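Local coordinates for protein putative tryptophan halogenase (PDB 6Y1W) that is a flavin-dependent halogenase that probably uses reduced FAD to halogenate an aromatic substrate, at residues V19-G24 with L217-T222; Q44-E49 with G182-E187; W243-S248 with S290-D295; L250-E255 with V283-V288; A86-G91 with M159-H164. All coordinates share one frame; numbering follows the deposited sequence.

Contact 1 (V19-G24 with L217-T222)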
# COMPACT_ATOMS: atom_id res chain seq x y z
N VAL A 19 -26.61 17.34 4.24
CA VAL A 19 -26.27 15.98 4.66
C VAL A 19 -27.10 15.64 5.89
O VAL A 19 -27.12 16.40 6.86
CB VAL A 19 -24.78 15.83 4.98
CG1 VAL A 19 -24.45 14.38 5.43
CG2 VAL A 19 -23.93 16.20 3.76
N VAL A 20 -27.77 14.50 5.84
CA VAL A 20 -28.62 14.06 6.95
C VAL A 20 -28.02 12.77 7.50
O VAL A 20 -27.81 11.81 6.75
CB VAL A 20 -30.07 13.85 6.49
CG1 VAL A 20 -30.87 13.28 7.64
CG2 VAL A 20 -30.66 15.19 6.02
N ILE A 21 -27.73 12.75 8.80
CA ILE A 21 -27.15 11.59 9.49
C ILE A 21 -28.26 10.94 10.30
O ILE A 21 -28.85 11.56 11.18
CB ILE A 21 -25.98 12.03 10.39
CG1 ILE A 21 -24.90 12.66 9.52
CG2 ILE A 21 -25.39 10.82 11.16
CD1 ILE A 21 -23.78 13.37 10.29
N ALA A 22 -28.58 9.70 9.98
CA ALA A 22 -29.64 8.97 10.68
C ALA A 22 -29.00 8.12 11.76
O ALA A 22 -28.27 7.18 11.44
CB ALA A 22 -30.45 8.11 9.71
N GLY A 23 -29.23 8.47 13.02
CA GLY A 23 -28.63 7.76 14.13
C GLY A 23 -27.50 8.53 14.78
O GLY A 23 -26.75 9.26 14.12
N GLY A 24 -27.36 8.34 16.09
CA GLY A 24 -26.33 8.99 16.86
C GLY A 24 -25.27 7.99 17.25
O GLY A 24 -24.76 7.26 16.39
N LEU A 217 -27.58 13.87 0.71
CA LEU A 217 -26.75 12.71 1.02
C LEU A 217 -27.14 12.30 2.42
O LEU A 217 -27.29 13.15 3.28
CB LEU A 217 -25.27 13.05 0.95
CG LEU A 217 -24.31 11.95 1.37
CD1 LEU A 217 -24.22 10.88 0.26
CD2 LEU A 217 -22.94 12.61 1.58
N PHE A 218 -27.30 11.00 2.62
CA PHE A 218 -27.78 10.46 3.87
C PHE A 218 -26.74 9.49 4.39
O PHE A 218 -26.31 8.61 3.65
CB PHE A 218 -29.12 9.73 3.69
CG PHE A 218 -30.26 10.68 3.37
CD1 PHE A 218 -30.43 11.17 2.09
CD2 PHE A 218 -31.10 11.14 4.40
CE1 PHE A 218 -31.45 12.06 1.82
CE2 PHE A 218 -32.12 12.02 4.13
CZ PHE A 218 -32.31 12.47 2.85
N LEU A 219 -26.38 9.61 5.65
CA LEU A 219 -25.49 8.63 6.26
C LEU A 219 -26.32 7.72 7.17
O LEU A 219 -26.98 8.20 8.10
CB LEU A 219 -24.39 9.31 7.08
CG LEU A 219 -23.60 10.41 6.34
CD1 LEU A 219 -22.44 10.91 7.24
CD2 LEU A 219 -23.13 9.93 4.97
N ASP A 220 -26.25 6.41 6.93
CA ASP A 220 -27.02 5.46 7.75
C ASP A 220 -26.16 5.01 8.92
O ASP A 220 -25.23 4.21 8.76
CB ASP A 220 -27.48 4.25 6.93
CG ASP A 220 -28.49 3.42 7.68
OD1 ASP A 220 -28.59 3.59 8.93
OD2 ASP A 220 -29.14 2.57 7.06
N CYS A 221 -26.42 5.61 10.08
CA CYS A 221 -25.78 5.24 11.34
C CYS A 221 -26.80 4.62 12.30
O CYS A 221 -26.71 4.80 13.52
CB CYS A 221 -25.11 6.46 11.97
SG CYS A 221 -23.82 7.13 10.94
N THR A 222 -27.78 3.90 11.76
CA THR A 222 -28.86 3.40 12.61
C THR A 222 -28.57 2.02 13.17
O THR A 222 -29.47 1.42 13.76
CB THR A 222 -30.21 3.40 11.87
OG1 THR A 222 -30.17 2.56 10.71
CG2 THR A 222 -30.56 4.82 11.49
O HOH W 1 -25.56 4.55 15.94
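V19-A22 and L217-D220 lie side by side as parallel strands, their axes 4.7 Å apart and 18° from true alignment. V20 bonds through its N to L217 O and through its O to L219 N. L219 O receives A22 N, and A22 O receives C221 N. The last bond is bent, with an N-H...O angle of 135°, where 217-222 turns out of the strand.

Side chains alternate between two faces. On one, V19, I21, L217 and L219 meet. I21 and L219 point the same way, with CG1 of I21 3.8 Å from CD1 of L219, and C221 SG extends the row past I21 CG2. On the other, the F218 ring, its CG anti to the carbonyl carbon (chi1 -69°), swings alongside V20, where F218 CD2 approaches V20 CB to 3.6 Å. A22 is small enough to let T222 CG2 come to 3.7 Å from its CB.

At the end of strand 217-220, D220 OD1 accepts T222 N, closing an Asx turn, and T222 OG1 at 2.6 Å on its syn lone pair, while D220 OD2 takes L228 N and I229 N of the next helix. This buried carboxylate is well supplied with donors. G23 has positive phi and sits where a CB would run into C221 O. One water lies between G24 O and C221 O.

Helix 25-39 covers the I21 and L219 face. A strand ending at A22, then G23, with G25 and G28 beyond, fits the GxGxxG turn of a Rossmann-type dinucleotide fold, consistent with the predicted FAD site at G24-A27.

Contact 2 (Q44-E49 with G182-E187). With BU9 (Meso-2,3-Butanediol), chain M.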
# COMPACT_ATOMS: atom_id res chain seq x y z
N GLN A 44 -25.17 22.06 5.10
CA GLN A 44 -26.12 21.98 6.20
C GLN A 44 -26.13 20.53 6.67
O GLN A 44 -26.48 19.64 5.89
CB GLN A 44 -27.51 22.42 5.77
CG GLN A 44 -28.54 22.33 6.92
CD GLN A 44 -29.94 22.72 6.50
OE1 GLN A 44 -30.17 23.12 5.35
NE2 GLN A 44 -30.89 22.61 7.43
N ILE A 45 -25.72 20.31 7.91
CA ILE A 45 -25.60 18.96 8.44
C ILE A 45 -26.59 18.79 9.57
O ILE A 45 -26.55 19.55 10.55
CB ILE A 45 -24.18 18.68 8.94
CG1 ILE A 45 -23.18 18.96 7.83
CG2 ILE A 45 -24.07 17.20 9.44
CD1 ILE A 45 -21.73 19.16 8.31
N THR A 46 -27.46 17.78 9.45
CA THR A 46 -28.48 17.48 10.44
C THR A 46 -28.31 16.05 10.91
O THR A 46 -28.14 15.15 10.09
CB THR A 46 -29.86 17.65 9.83
OG1 THR A 46 -29.97 19.01 9.33
CG2 THR A 46 -30.95 17.29 10.84
N LEU A 47 -28.37 15.83 12.23
CA LEU A 47 -28.32 14.48 12.80
C LEU A 47 -29.62 14.23 13.56
O LEU A 47 -30.03 15.05 14.39
CB LEU A 47 -27.11 14.29 13.74
CG LEU A 47 -26.87 12.85 14.22
CD1 LEU A 47 -25.39 12.68 14.53
CD2 LEU A 47 -27.72 12.49 15.47
N VAL A 48 -30.27 13.11 13.24
CA VAL A 48 -31.52 12.67 13.86
C VAL A 48 -31.21 11.49 14.77
O VAL A 48 -30.66 10.48 14.32
CB VAL A 48 -32.56 12.27 12.82
CG1 VAL A 48 -33.87 11.79 13.50
CG2 VAL A 48 -32.80 13.43 11.83
N GLU A 49 -31.60 11.59 16.04
CA GLU A 49 -31.41 10.47 16.94
C GLU A 49 -32.48 10.53 18.01
O GLU A 49 -32.98 11.60 18.37
CB GLU A 49 -30.02 10.46 17.61
CG GLU A 49 -29.76 11.66 18.55
CD GLU A 49 -28.42 11.57 19.31
OE1 GLU A 49 -27.85 10.45 19.45
OE2 GLU A 49 -27.96 12.61 19.81
N GLY A 182 -21.68 23.68 13.96
CA GLY A 182 -22.96 23.99 13.36
C GLY A 182 -23.89 22.83 13.05
O GLY A 182 -24.92 23.06 12.39
N VAL A 183 -23.59 21.61 13.50
CA VAL A 183 -24.50 20.49 13.24
C VAL A 183 -25.80 20.73 13.98
O VAL A 183 -25.80 21.12 15.16
CB VAL A 183 -23.86 19.16 13.68
CG1 VAL A 183 -24.86 18.00 13.56
CG2 VAL A 183 -22.64 18.86 12.82
N GLN A 184 -26.92 20.52 13.28
CA GLN A 184 -28.24 20.67 13.86
C GLN A 184 -28.71 19.30 14.34
O GLN A 184 -28.84 18.38 13.53
CB GLN A 184 -29.21 21.21 12.81
CG GLN A 184 -30.66 21.25 13.31
CD GLN A 184 -31.65 21.75 12.27
OE1 GLN A 184 -32.81 22.03 12.59
NE2 GLN A 184 -31.22 21.85 11.01
N ARG A 185 -28.97 19.17 15.64
CA ARG A 185 -29.45 17.91 16.20
C ARG A 185 -30.97 17.96 16.29
O ARG A 185 -31.53 18.96 16.75
CB ARG A 185 -28.85 17.65 17.58
CG ARG A 185 -29.31 16.34 18.18
CD ARG A 185 -28.73 16.19 19.58
NE ARG A 185 -29.16 14.95 20.23
CZ ARG A 185 -30.15 14.85 21.11
NH1 ARG A 185 -30.88 15.91 21.45
NH2 ARG A 185 -30.43 13.66 21.64
N ILE A 186 -31.64 16.92 15.79
CA ILE A 186 -33.09 16.77 15.92
C ILE A 186 -33.35 15.48 16.69
O ILE A 186 -32.91 14.40 16.27
CB ILE A 186 -33.78 16.75 14.54
CG1 ILE A 186 -33.47 18.02 13.74
CG2 ILE A 186 -35.30 16.56 14.70
CD1 ILE A 186 -34.15 18.08 12.39
N GLU A 187 -34.01 15.59 17.85
CA GLU A 187 -34.31 14.43 18.68
C GLU A 187 -35.61 13.82 18.20
O GLU A 187 -36.57 14.54 17.91
CB GLU A 187 -34.43 14.80 20.16
CG GLU A 187 -34.40 13.59 21.12
CD GLU A 187 -35.71 12.80 21.16
OE1 GLU A 187 -36.79 13.41 20.97
OE2 GLU A 187 -35.67 11.56 21.39
C03 BU9 M . -33.53 4.76 15.14
C04 BU9 M . -34.30 6.06 15.39
O06 BU9 M . -35.18 6.27 14.31
C05 BU9 M . -33.35 7.26 15.54
C01 BU9 M . -32.30 6.97 16.63
O6 BU9 M . -32.69 7.54 14.33
O HOH W 2 -24.93 22.50 9.57
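E49 and R185 cross at about a right angle, with carboxylate and guanidinium planes 74° apart. R185 is extended from CG to NE, and its NE-H points almost straight at E49 OE2 (2.7 Å), which lies in the guanidinium plane and offers its anti lone pair. NH2 adds a weak second bond to the same oxygen. E49 CG stands between its own N and carbonyl carbon (chi1 65°), which brings the carboxylate across to the neighbouring strand. W29 NE1 also bonds OE2, and D51 pairs with R185 NH2. V48 and E49 border the bound meso-2,3-butanediol.

On the opposite face T46 and I186 cross obliquely, T46 CG2 lying 3.6 Å from I186 CD1. Q184 runs beside T46, pointing the same way, its NE2 3.5 Å from T46 OG1. Back on the side of E49 and L47, I45 and V183 cross, their CG2 atoms 4.0 Å apart; beta-branched residues suit extended strands. The parallel ladder beneath runs from I45 O to E49 N, and water 2 joins I45 N to G182 O.

Strand 44-49 lies between 18-22 and 184-195. Helix 25-39, linking 18-22 to 44-49 in a beta-alpha-beta crossover, packs on I45, L47 and V183, while L207 and I213 cover V48 and I186.

Contact 3 (W243-S248 with S290-D295). With BUD ((2S,3S)-butane-2,3-diol), chain I.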
# COMPACT_ATOMS: atom_id res chain seq x y z
N TRP A 243 -17.52 -19.12 8.68
CA TRP A 243 -16.17 -19.05 9.22
C TRP A 243 -16.10 -18.55 10.65
O TRP A 243 -15.09 -18.78 11.32
CB TRP A 243 -15.29 -18.11 8.38
CG TRP A 243 -15.15 -18.53 6.94
CD1 TRP A 243 -14.67 -19.73 6.48
CD2 TRP A 243 -15.47 -17.74 5.78
NE1 TRP A 243 -14.68 -19.73 5.08
CE2 TRP A 243 -15.17 -18.53 4.64
CE3 TRP A 243 -15.99 -16.45 5.61
CZ2 TRP A 243 -15.38 -18.06 3.33
CZ3 TRP A 243 -16.19 -15.98 4.29
CH2 TRP A 243 -15.87 -16.79 3.18
N LEU A 244 -17.12 -17.83 11.10
CA LEU A 244 -17.07 -17.11 12.37
C LEU A 244 -18.37 -17.43 13.09
O LEU A 244 -19.44 -17.02 12.64
CB LEU A 244 -16.90 -15.60 12.14
CG LEU A 244 -15.52 -15.23 11.57
CD1 LEU A 244 -15.55 -13.74 11.17
CD2 LEU A 244 -14.43 -15.55 12.63
N PHE A 245 -18.28 -18.15 14.22
CA PHE A 245 -19.46 -18.75 14.83
C PHE A 245 -20.10 -17.91 15.94
O PHE A 245 -21.24 -18.19 16.34
CB PHE A 245 -19.13 -20.14 15.42
CG PHE A 245 -18.41 -21.05 14.46
CD1 PHE A 245 -18.55 -20.92 13.08
CD2 PHE A 245 -17.57 -22.05 14.95
CE1 PHE A 245 -17.85 -21.79 12.20
CE2 PHE A 245 -16.89 -22.90 14.09
CZ PHE A 245 -17.03 -22.77 12.73
N ALA A 246 -19.40 -16.92 16.49
CA ALA A 246 -20.00 -16.11 17.56
C ALA A 246 -21.17 -15.27 17.05
O ALA A 246 -21.15 -14.76 15.94
CB ALA A 246 -18.92 -15.20 18.15
N ASP A 247 -22.20 -15.16 17.89
CA ASP A 247 -23.38 -14.39 17.51
C ASP A 247 -24.05 -13.77 18.73
O ASP A 247 -25.11 -13.14 18.57
CB ASP A 247 -24.38 -15.28 16.77
CG ASP A 247 -24.91 -16.43 17.63
OD1 ASP A 247 -24.61 -16.53 18.83
OD2 ASP A 247 -25.64 -17.29 17.09
N SER A 248 -23.43 -13.85 19.91
CA SER A 248 -24.06 -13.41 21.14
C SER A 248 -22.99 -12.82 22.07
O SER A 248 -21.83 -13.22 22.02
CB SER A 248 -24.71 -14.59 21.86
OG SER A 248 -25.68 -15.24 21.03
N SER A 290 -21.08 -18.39 20.89
CA SER A 290 -21.92 -18.89 19.80
C SER A 290 -23.12 -19.62 20.38
O SER A 290 -22.96 -20.64 21.06
CB SER A 290 -21.16 -19.84 18.89
OG SER A 290 -22.06 -20.36 17.91
N SER A 291 -24.31 -19.13 20.03
CA SER A 291 -25.57 -19.73 20.46
C SER A 291 -25.74 -21.14 19.91
O SER A 291 -26.56 -21.90 20.43
CB SER A 291 -26.76 -18.86 20.04
OG SER A 291 -27.05 -18.90 18.63
N ARG A 292 -25.00 -21.50 18.88
CA ARG A 292 -25.07 -22.84 18.32
C ARG A 292 -24.24 -23.84 19.12
O ARG A 292 -24.41 -25.05 18.94
CB ARG A 292 -24.63 -22.80 16.86
CG ARG A 292 -25.47 -21.79 16.07
CD ARG A 292 -25.21 -21.88 14.60
NE ARG A 292 -23.83 -21.54 14.30
CZ ARG A 292 -22.89 -22.43 14.00
NH1 ARG A 292 -23.19 -23.73 13.94
NH2 ARG A 292 -21.66 -22.02 13.74
N TYR A 293 -23.39 -23.37 20.03
CA TYR A 293 -22.54 -24.25 20.82
C TYR A 293 -22.78 -24.16 22.31
O TYR A 293 -22.26 -25.00 23.05
CB TYR A 293 -21.06 -23.95 20.55
CG TYR A 293 -20.62 -24.36 19.18
CD1 TYR A 293 -20.76 -23.49 18.08
CD2 TYR A 293 -20.02 -25.59 18.96
CE1 TYR A 293 -20.35 -23.85 16.85
CE2 TYR A 293 -19.58 -25.97 17.68
CZ TYR A 293 -19.75 -25.09 16.63
OH TYR A 293 -19.36 -25.44 15.38
N THR A 294 -23.47 -23.14 22.79
CA THR A 294 -23.71 -22.98 24.21
C THR A 294 -24.93 -22.10 24.38
O THR A 294 -25.46 -21.57 23.41
CB THR A 294 -22.49 -22.39 24.92
OG1 THR A 294 -22.58 -22.71 26.32
CG2 THR A 294 -22.49 -20.91 24.76
N ASP A 295 -25.40 -21.96 25.63
CA ASP A 295 -26.58 -21.15 25.89
C ASP A 295 -26.22 -19.98 26.80
O ASP A 295 -25.13 -19.92 27.37
CB ASP A 295 -27.72 -21.99 26.47
CG ASP A 295 -27.50 -22.41 27.91
OD1 ASP A 295 -26.34 -22.51 28.37
OD2 ASP A 295 -28.51 -22.68 28.59
C1 BUD I . -20.72 -21.18 27.93
O1 BUD I . -18.87 -22.65 27.94
C2 BUD I . -19.47 -21.63 27.20
O2 BUD I . -17.24 -20.87 26.80
C3 BUD I . -18.51 -20.43 27.13
C4 BUD I . -18.97 -19.48 26.02
O HOH W 3 -23.48 -19.13 15.04
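F245 and Y293 set their rings nearly parallel, 20° between planes, but slid so far apart, with ring centroids 5.7 Å from each other, that they barely overlap. F245 CD2 touches Y293 CE1 at 3.8 Å, and S290 OG lies in the plane of the Y293 ring, at its edge. The R292 guanidinium stands 84° to the F245 ring. It presents its own edge, so that NH2 approaches F245 CD1 to 3.4 Å. Water 3 lies in the guanidinium plane too, close to NE, and donates to F245 O.

Polar bonds continue from here. D247 accepts S291 N at OD1 (2.9 Å) and S291 OG at OD2 (2.6 Å), the latter on the syn lone pair. S248 OG reaches OD1 from the opposite face of the carboxylate to S291 N. D247 can do this because its CG stands between its own N and carbonyl carbon (chi1 63°), which carries the carboxylate over to S291. S290 OG, anti to its own N, donates to F245 O from well above the carbonyl plane and accepts R292 N, an ST turn. Small hydroxyl residues suit these tight bends, since a short side chain can bond close to the backbone; S290 OG both donates and accepts.

D247 and S248 both face Y289, forming a classic beta bulge where strand 248-254 starts beside the end of 283-289. Helix 405-412 flanks the aromatic pair: F406 meets Y293 edge-to-face and D409 bonds its hydroxyl. Past T294, which touches a bound butanediol, D295 is the N-cap of helix 296-306.

Contact 4 (L250-E255 with V283-V288)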
# COMPACT_ATOMS: atom_id res chain seq x y z
N LEU A 250 -22.63 -11.19 26.38
CA LEU A 250 -23.14 -10.64 27.64
C LEU A 250 -22.09 -9.68 28.15
O LEU A 250 -20.91 -10.05 28.20
CB LEU A 250 -23.33 -11.73 28.70
CG LEU A 250 -24.59 -12.59 28.63
CD1 LEU A 250 -24.42 -13.85 29.50
CD2 LEU A 250 -25.81 -11.75 29.06
N ALA A 251 -22.49 -8.47 28.56
CA ALA A 251 -21.50 -7.46 28.96
C ALA A 251 -21.83 -6.94 30.36
O ALA A 251 -23.00 -6.81 30.72
CB ALA A 251 -21.45 -6.30 27.96
N VAL A 252 -20.79 -6.63 31.13
CA VAL A 252 -21.00 -6.15 32.51
C VAL A 252 -19.78 -5.35 32.94
O VAL A 252 -18.64 -5.72 32.65
CB VAL A 252 -21.24 -7.33 33.48
CG1 VAL A 252 -19.98 -8.22 33.61
CG2 VAL A 252 -21.69 -6.80 34.88
N GLN A 253 -20.03 -4.27 33.69
CA GLN A 253 -18.95 -3.47 34.25
C GLN A 253 -18.66 -3.92 35.67
O GLN A 253 -19.55 -4.35 36.40
CB GLN A 253 -19.30 -1.97 34.20
CG GLN A 253 -19.72 -1.46 32.81
CD GLN A 253 -18.63 -1.64 31.69
OE1 GLN A 253 -17.61 -0.96 31.68
NE2 GLN A 253 -18.87 -2.56 30.74
N THR A 254 -17.40 -3.84 36.06
CA THR A 254 -17.03 -4.19 37.43
C THR A 254 -16.18 -3.08 38.02
O THR A 254 -15.55 -2.31 37.30
CB THR A 254 -16.26 -5.52 37.53
OG1 THR A 254 -15.15 -5.52 36.61
CG2 THR A 254 -17.18 -6.72 37.25
N GLU A 255 -16.11 -3.03 39.35
CA GLU A 255 -15.19 -2.06 39.92
C GLU A 255 -13.74 -2.47 39.66
O GLU A 255 -13.40 -3.65 39.49
CB GLU A 255 -15.45 -1.88 41.43
CG GLU A 255 -15.15 -3.08 42.20
CD GLU A 255 -15.79 -3.07 43.61
OE1 GLU A 255 -16.18 -2.00 44.16
OE2 GLU A 255 -15.90 -4.18 44.15
N VAL A 283 -13.94 -1.26 35.16
CA VAL A 283 -13.45 -2.23 34.19
C VAL A 283 -14.62 -2.74 33.37
O VAL A 283 -15.68 -3.05 33.92
CB VAL A 283 -12.74 -3.37 34.94
CG1 VAL A 283 -12.40 -4.53 33.99
CG2 VAL A 283 -11.47 -2.83 35.62
N GLY A 284 -14.45 -2.80 32.04
CA GLY A 284 -15.46 -3.40 31.18
C GLY A 284 -15.17 -4.88 30.95
O GLY A 284 -14.02 -5.27 30.80
N ASN A 285 -16.23 -5.69 30.96
CA ASN A 285 -16.10 -7.14 30.78
C ASN A 285 -17.18 -7.61 29.82
O ASN A 285 -18.26 -7.03 29.75
CB ASN A 285 -16.30 -7.93 32.10
CG ASN A 285 -15.43 -7.42 33.22
OD1 ASN A 285 -14.35 -7.95 33.48
ND2 ASN A 285 -15.93 -6.40 33.96
N GLY A 286 -16.91 -8.70 29.13
CA GLY A 286 -17.99 -9.32 28.35
C GLY A 286 -17.56 -10.71 27.92
O GLY A 286 -16.38 -11.04 27.94
N ILE A 287 -18.55 -11.53 27.54
CA ILE A 287 -18.25 -12.84 26.97
C ILE A 287 -18.92 -12.85 25.60
O ILE A 287 -20.06 -12.42 25.45
CB ILE A 287 -18.69 -14.02 27.87
CG1 ILE A 287 -18.29 -15.35 27.20
CG2 ILE A 287 -20.22 -14.02 28.19
CD1 ILE A 287 -18.21 -16.51 28.21
N VAL A 288 -18.15 -13.28 24.61
CA VAL A 288 -18.59 -13.38 23.23
C VAL A 288 -18.72 -14.86 22.95
O VAL A 288 -17.76 -15.59 23.18
CB VAL A 288 -17.53 -12.76 22.31
CG1 VAL A 288 -17.81 -13.10 20.83
CG2 VAL A 288 -17.43 -11.23 22.53
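N285 carries the polar side of this pairing with V252 and T254. Its CG is anti to the carbonyl carbon (chi1 -52°) and its amide is turned so that ND2 reaches across to the partner strand, donating to T254 OG1 at 2.9 Å and to V252 O at 3.1 Å. Both acceptors lie close to the amide plane, which fixes the rotation of the group. V252 O is gripped twice by the same residue, since N285 N and ND2 arrive from opposite faces of its carbonyl plane. A short amide suits the spot, having two N-H bonds for two acceptors. In the backbone, L250 with I287, V252 with N285 and T254 with V283 form the hydrogen-bonded pairs.

T254 places OG1 between its own N and carbonyl carbon (chi1 51°), within reach of ND2 and 3.6 Å from V283 CB. V252 turns CG1 similarly, to rest 4.0 Å from N285 CB. I287 takes CG1 anti to its N and away from the partner, leaving CG2 to meet L250 CB at 3.9 Å.

On the other face, Q253 bends at chi2 (-60°) and folds its amide over G284, OE1 coming 3.3 Å from G284 CA while accepting from R282 NE. Opposite A251, G286 allows the alpha carbons to approach to 4.0 Å; neither glycine has a side chain to crowd that face.

The strands are antiparallel neighbours in the large mixed sheet, with 272-278 flanking 283-289 and 316-319 flanking 248-254. Helix 296-306 packs on the L250, V252 and I287 side, and bound butanediols touch Q253 and I287.

Contact 5 (A86-G91 with M159-H164)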
# COMPACT_ATOMS: atom_id res chain seq x y z
N ALA A 86 -10.68 7.60 29.81
CA ALA A 86 -9.87 6.72 28.97
C ALA A 86 -8.54 6.34 29.59
O ALA A 86 -7.97 7.08 30.39
CB ALA A 86 -9.60 7.36 27.60
N THR A 87 -8.02 5.17 29.20
CA THR A 87 -6.67 4.76 29.56
C THR A 87 -5.90 4.42 28.29
O THR A 87 -6.47 4.37 27.19
CB THR A 87 -6.66 3.54 30.52
OG1 THR A 87 -7.21 2.40 29.84
CG2 THR A 87 -7.53 3.81 31.81
N PHE A 88 -4.61 4.15 28.43
CA PHE A 88 -3.81 3.80 27.27
C PHE A 88 -3.81 2.29 27.03
O PHE A 88 -3.93 1.48 27.95
CB PHE A 88 -2.37 4.30 27.43
CG PHE A 88 -2.27 5.80 27.40
CD1 PHE A 88 -2.28 6.48 26.16
CD2 PHE A 88 -2.19 6.54 28.56
CE1 PHE A 88 -2.23 7.87 26.11
CE2 PHE A 88 -2.14 7.95 28.50
CZ PHE A 88 -2.16 8.60 27.28
N LYS A 89 -3.65 1.93 25.74
CA LYS A 89 -3.61 0.54 25.32
C LYS A 89 -2.40 0.33 24.43
O LYS A 89 -2.22 1.09 23.48
CB LYS A 89 -4.89 0.20 24.52
CG LYS A 89 -4.86 -1.21 23.92
CD LYS A 89 -6.06 -1.42 23.02
CE LYS A 89 -5.92 -2.77 22.25
NZ LYS A 89 -6.87 -2.78 21.05
N VAL A 90 -1.59 -0.69 24.74
CA VAL A 90 -0.45 -1.03 23.88
C VAL A 90 -0.58 -2.41 23.25
O VAL A 90 0.31 -2.81 22.49
CB VAL A 90 0.89 -0.91 24.62
CG1 VAL A 90 1.13 0.53 25.05
CG2 VAL A 90 0.91 -1.85 25.84
N GLY A 91 -1.65 -3.16 23.53
CA GLY A 91 -1.76 -4.49 22.95
C GLY A 91 -2.94 -5.24 23.54
O GLY A 91 -3.70 -4.71 24.35
N MET A 159 6.53 5.29 20.93
CA MET A 159 5.60 4.33 21.55
C MET A 159 4.34 4.30 20.70
O MET A 159 3.74 5.36 20.45
CB MET A 159 5.26 4.75 22.98
CG MET A 159 6.18 4.19 24.07
SD MET A 159 5.94 2.43 24.36
CE MET A 159 4.21 2.41 24.12
N ASN A 160 3.95 3.12 20.23
CA ASN A 160 2.72 2.95 19.46
C ASN A 160 1.59 2.51 20.38
O ASN A 160 1.78 1.57 21.16
CB ASN A 160 2.95 1.92 18.36
CG ASN A 160 3.96 2.42 17.34
OD1 ASN A 160 3.62 3.23 16.50
ND2 ASN A 160 5.22 1.99 17.48
N TYR A 161 0.44 3.20 20.31
CA TYR A 161 -0.57 2.99 21.35
C TYR A 161 -1.94 3.42 20.82
O TYR A 161 -2.06 4.08 19.78
CB TYR A 161 -0.25 3.80 22.63
CG TYR A 161 -0.37 5.30 22.41
CD1 TYR A 161 0.74 6.05 21.97
CD2 TYR A 161 -1.56 5.97 22.64
CE1 TYR A 161 0.62 7.39 21.71
CE2 TYR A 161 -1.68 7.34 22.39
CZ TYR A 161 -0.57 8.04 21.95
OH TYR A 161 -0.65 9.39 21.69
N ALA A 162 -2.97 3.03 21.58
CA ALA A 162 -4.33 3.53 21.37
C ALA A 162 -4.99 3.66 22.74
O ALA A 162 -4.29 3.88 23.74
CB ALA A 162 -5.12 2.62 20.43
N TYR A 163 -6.32 3.49 22.83
CA TYR A 163 -7.06 3.83 24.05
C TYR A 163 -8.07 2.76 24.43
O TYR A 163 -8.62 2.05 23.58
CB TYR A 163 -7.86 5.13 23.88
CG TYR A 163 -7.09 6.24 23.18
CD1 TYR A 163 -6.13 6.94 23.87
CD2 TYR A 163 -7.35 6.54 21.86
CE1 TYR A 163 -5.41 7.97 23.24
CE2 TYR A 163 -6.64 7.57 21.20
CZ TYR A 163 -5.70 8.29 21.92
OH TYR A 163 -5.04 9.29 21.22
N HIS A 164 -8.36 2.70 25.72
CA HIS A 164 -9.60 2.12 26.22
C HIS A 164 -10.49 3.29 26.59
O HIS A 164 -10.02 4.19 27.29
CB HIS A 164 -9.31 1.26 27.46
CG HIS A 164 -8.29 0.17 27.23
ND1 HIS A 164 -7.02 0.21 27.80
CD2 HIS A 164 -8.32 -0.95 26.46
CE1 HIS A 164 -6.35 -0.87 27.43
NE2 HIS A 164 -7.11 -1.58 26.61
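H164 and K89 cross at about a right angle, the lysine's CB resting over one face of the imidazole, 3.7 Å from its centroid, in a CH-pi contact. With chi1 at 175° and every later torsion anti, K89 runs straight past the ring, CG lying 3.5 Å from H164 NE2. At the edge of the imidazole, ND1 donates in plane to T87 OG1 (3.0 Å), while NE2 is bonded to T264 OG1, so both nitrogens fix the ring's rotation; T87 OG1 is also bonded to P278 O.

The long stem suits K89 because its amine must reach S348 OG and T62 O. It is the predicted active-site lysine, near the predicted tryptophan-binding E347, as in tryptophan halogenases. The backbone beneath is an edge pairing in a three-stranded antiparallel sheet, where 162-166 lies between 59-61 and 87-89.

F88 diverges to the other side. Its ring turns an edge toward the face of Y161, with centroids 5.5 Å apart and planes at 77°, and also stacks with F151. Both Y161 and Y163 bond E77 through their hydroxyls. Further along, V90 CG1 meets M159 CE at 3.7 Å, beside the buried N160 O, which has no hydrogen-bond partner.

Contacts 1 and 2 share one Rossmann-type sheet: strands 18-22 and 44-49 are neighbours, joined through I21 N to T46 O and G23 N to V48 O. Contact 1 is buried and mostly apolar, whereas contact 2 is partly exposed and ends in charge pairing. Contact 4 is a buried antiparallel pair in the second large sheet, about 29 Å between centres from contact 1; contact 3, partly buried, tops the same two strands with hydroxyl and carboxylate bonds in loops, and A246 packs on V288. Contact 5, also buried, belongs to a third sheet about 8 Å at nearest atoms from contact 4 and holds the predicted catalytic lysine, laid over a histidine ring, with aromatic rings on the other side.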